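Local coordinates for protein glycosyltransferase (Streptomyces viridochromogenes, PDB 2IUY) that probably transfers a sugar from a nucleotide donor as a retaining family GT4 glycosyltransferase in the biosynthesis of the antibiotic avilamycin A, at residues L8-L13 against W34-L39. Numbering follows the deposited sequence.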
loop_
_atom_site.group_PDB
_atom_site.type_symbol
_atom_site.label_atom_id
_atom_site.label_comp_id
_atom_site.label_asym_id
_atom_site.label_seq_id
_atom_site.Cartn_x
_atom_site.Cartn_y
_atom_site.Cartn_z
ATOM N N LEU A 8 -4.305 15.595 -5.691
ATOM C CA LEU A 8 -4.008 14.176 -5.471
ATOM C C LEU A 8 -5.209 13.406 -5.899
ATOM O O LEU A 8 -6.256 13.606 -5.298
ATOM C CB LEU A 8 -3.807 13.840 -3.990
ATOM C CG LEU A 8 -2.473 14.053 -3.308
ATOM C CD1 LEU A 8 -2.599 13.567 -1.811
ATOM C CD2 LEU A 8 -1.327 13.372 -4.114
ATOM N N VAL A 9 -5.057 12.506 -6.886
ATOM C CA VAL A 9 -6.206 11.834 -7.471
ATOM C C VAL A 9 -6.161 10.436 -6.971
ATOM O O VAL A 9 -5.290 9.647 -7.356
ATOM C CB VAL A 9 -6.248 11.857 -9.075
ATOM C CG1 VAL A 9 -7.643 11.453 -9.576
ATOM C CG2 VAL A 9 -5.940 13.264 -9.622
ATOM N N ASN A 10 -7.096 10.140 -6.070
ATOM C CA ASN A 10 -7.309 8.803 -5.566
ATOM C C ASN A 10 -8.001 8.014 -6.646
ATOM O O ASN A 10 -8.684 8.595 -7.501
ATOM C CB ASN A 10 -8.244 8.864 -4.343
ATOM C CG ASN A 10 -8.523 7.509 -3.753
ATOM O OD1 ASN A 10 -7.602 6.727 -3.528
ATOM N ND2 ASN A 10 -9.789 7.229 -3.459
ATOM N N ILE A 11 -7.859 6.694 -6.566
ATOM C CA ILE A 11 -8.539 5.739 -7.455
ATOM C C ILE A 11 -10.038 5.741 -7.100
ATOM O O ILE A 11 -10.409 5.366 -5.971
ATOM C CB ILE A 11 -7.944 4.300 -7.313
ATOM C CG1 ILE A 11 -8.622 3.337 -8.291
ATOM C CG2 ILE A 11 -8.089 3.751 -5.841
ATOM C CD1 ILE A 11 -7.900 1.964 -8.419
ATOM N N PRO A 12 -10.901 6.224 -8.029
ATOM C CA PRO A 12 -12.367 6.311 -7.734
ATOM C C PRO A 12 -13.077 4.936 -7.740
ATOM O O PRO A 12 -13.210 4.302 -8.789
ATOM C CB PRO A 12 -12.916 7.268 -8.825
ATOM C CG PRO A 12 -11.756 7.707 -9.640
ATOM C CD PRO A 12 -10.561 6.768 -9.360
ATOM N N LEU A 13 -13.499 4.478 -6.561
ATOM C CA LEU A 13 -14.076 3.182 -6.401
ATOM C C LEU A 13 -15.221 3.289 -5.416
ATOM O O LEU A 13 -15.091 3.923 -4.380
ATOM C CB LEU A 13 -13.043 2.184 -5.815
ATOM C CG LEU A 13 -11.903 1.652 -6.712
ATOM C CD1 LEU A 13 -10.968 0.670 -5.944
ATOM C CD2 LEU A 13 -12.482 0.948 -7.965
ATOM N N TRP A 34 -5.054 4.093 1.482
ATOM C CA TRP A 34 -4.107 4.261 2.572
ATOM C C TRP A 34 -2.833 4.984 2.081
ATOM O O TRP A 34 -2.348 5.898 2.728
ATOM C CB TRP A 34 -3.764 2.903 3.253
ATOM C CG TRP A 34 -4.800 2.592 4.329
ATOM C CD1 TRP A 34 -5.740 1.598 4.320
ATOM C CD2 TRP A 34 -5.028 3.358 5.514
ATOM N NE1 TRP A 34 -6.548 1.707 5.443
ATOM C CE2 TRP A 34 -6.119 2.772 6.195
ATOM C CE3 TRP A 34 -4.392 4.472 6.085
ATOM C CZ2 TRP A 34 -6.572 3.251 7.424
ATOM C CZ3 TRP A 34 -4.863 4.964 7.295
ATOM C CH2 TRP A 34 -5.945 4.360 7.942
ATOM N N VAL A 35 -2.330 4.599 0.923
ATOM C CA VAL A 35 -1.135 5.290 0.374
ATOM C C VAL A 35 -1.395 6.784 0.279
ATOM O O VAL A 35 -0.574 7.589 0.695
ATOM C CB VAL A 35 -0.690 4.722 -0.990
ATOM C CG1 VAL A 35 0.513 5.527 -1.562
ATOM C CG2 VAL A 35 -0.334 3.216 -0.851
ATOM N N VAL A 36 -2.528 7.150 -0.293
ATOM C CA VAL A 36 -2.872 8.558 -0.560
ATOM C C VAL A 36 -3.028 9.344 0.752
ATOM O O VAL A 36 -2.607 10.472 0.839
ATOM C CB VAL A 36 -4.165 8.640 -1.438
ATOM C CG1 VAL A 36 -4.560 10.083 -1.704
ATOM C CG2 VAL A 36 -3.942 7.912 -2.784
ATOM N N ALA A 37 -3.648 8.716 1.773
ATOM C CA ALA A 37 -3.788 9.287 3.102
ATOM C C ALA A 37 -2.414 9.624 3.732
ATOM O O ALA A 37 -2.223 10.720 4.243
ATOM C CB ALA A 37 -4.606 8.327 4.009
ATOM N N ASN A 38 -1.482 8.682 3.665
ATOM C CA ASN A 38 -0.185 8.806 4.263
ATOM C C ASN A 38 0.674 9.828 3.494
ATOM O O ASN A 38 1.395 10.662 4.111
ATOM C CB ASN A 38 0.543 7.421 4.297
ATOM C CG ASN A 38 0.016 6.512 5.399
ATOM O OD1 ASN A 38 0.043 6.863 6.594
ATOM N ND2 ASN A 38 -0.409 5.313 5.013
ATOM N N LEU A 39 0.585 9.754 2.171
ATOM C CA LEU A 39 1.183 10.761 1.269
ATOM C C LEU A 39 0.685 12.177 1.574
ATOM O O LEU A 39 1.471 13.119 1.726
ATOM C CB LEU A 39 0.968 10.406 -0.229
ATOM C CG LEU A 39 1.591 11.456 -1.190
ATOM C CD1 LEU A 39 3.087 11.738 -0.853
ATOM C CD2 LEU A 39 1.444 11.151 -2.653
#
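In the first beta-alpha-beta unit of the N-terminal Rossmann-like domain, Leu-8 near the end of strand 5-9 packs against Val-36 and Leu-39 of helix 31-45. The two methyls of Leu-8 divide the work. CD1 lies 4.0 Å from Val-36 CG1, where the two side chains run past each other in opposite directions. CD2 meets CD2 of Leu-39 at 3.8 Å, a methyl that reaches the strand because chi1 of Leu-39 (-180°) sets CG anti to the backbone N. His-89 of strand 87-90 touches both leucines, and Leu-52 of strand 49-53 touches Val-36. Both strands flank strand 5-9 in the sheet. One step beyond the strand, Asn-10 brings its amide across the other branch of Val-36, with OD1 3.9 Å from CG2. That oxygen is buried with no polar partner in the model. The amide is anchored through ND2, which hydrogen-bonds to Gly-54 O just after strand 49-53. The Asn-10 side chain lies about 8 Å from Gly-30, which binds UDP in a structure of this protein; no UDP is bound to this chain here. Strand 5-9, helix 31-45 and strand 49-53 form the beta-alpha-beta crossover that opens the Rossmann-like N-terminal domain of GT-B glycosyltransferases.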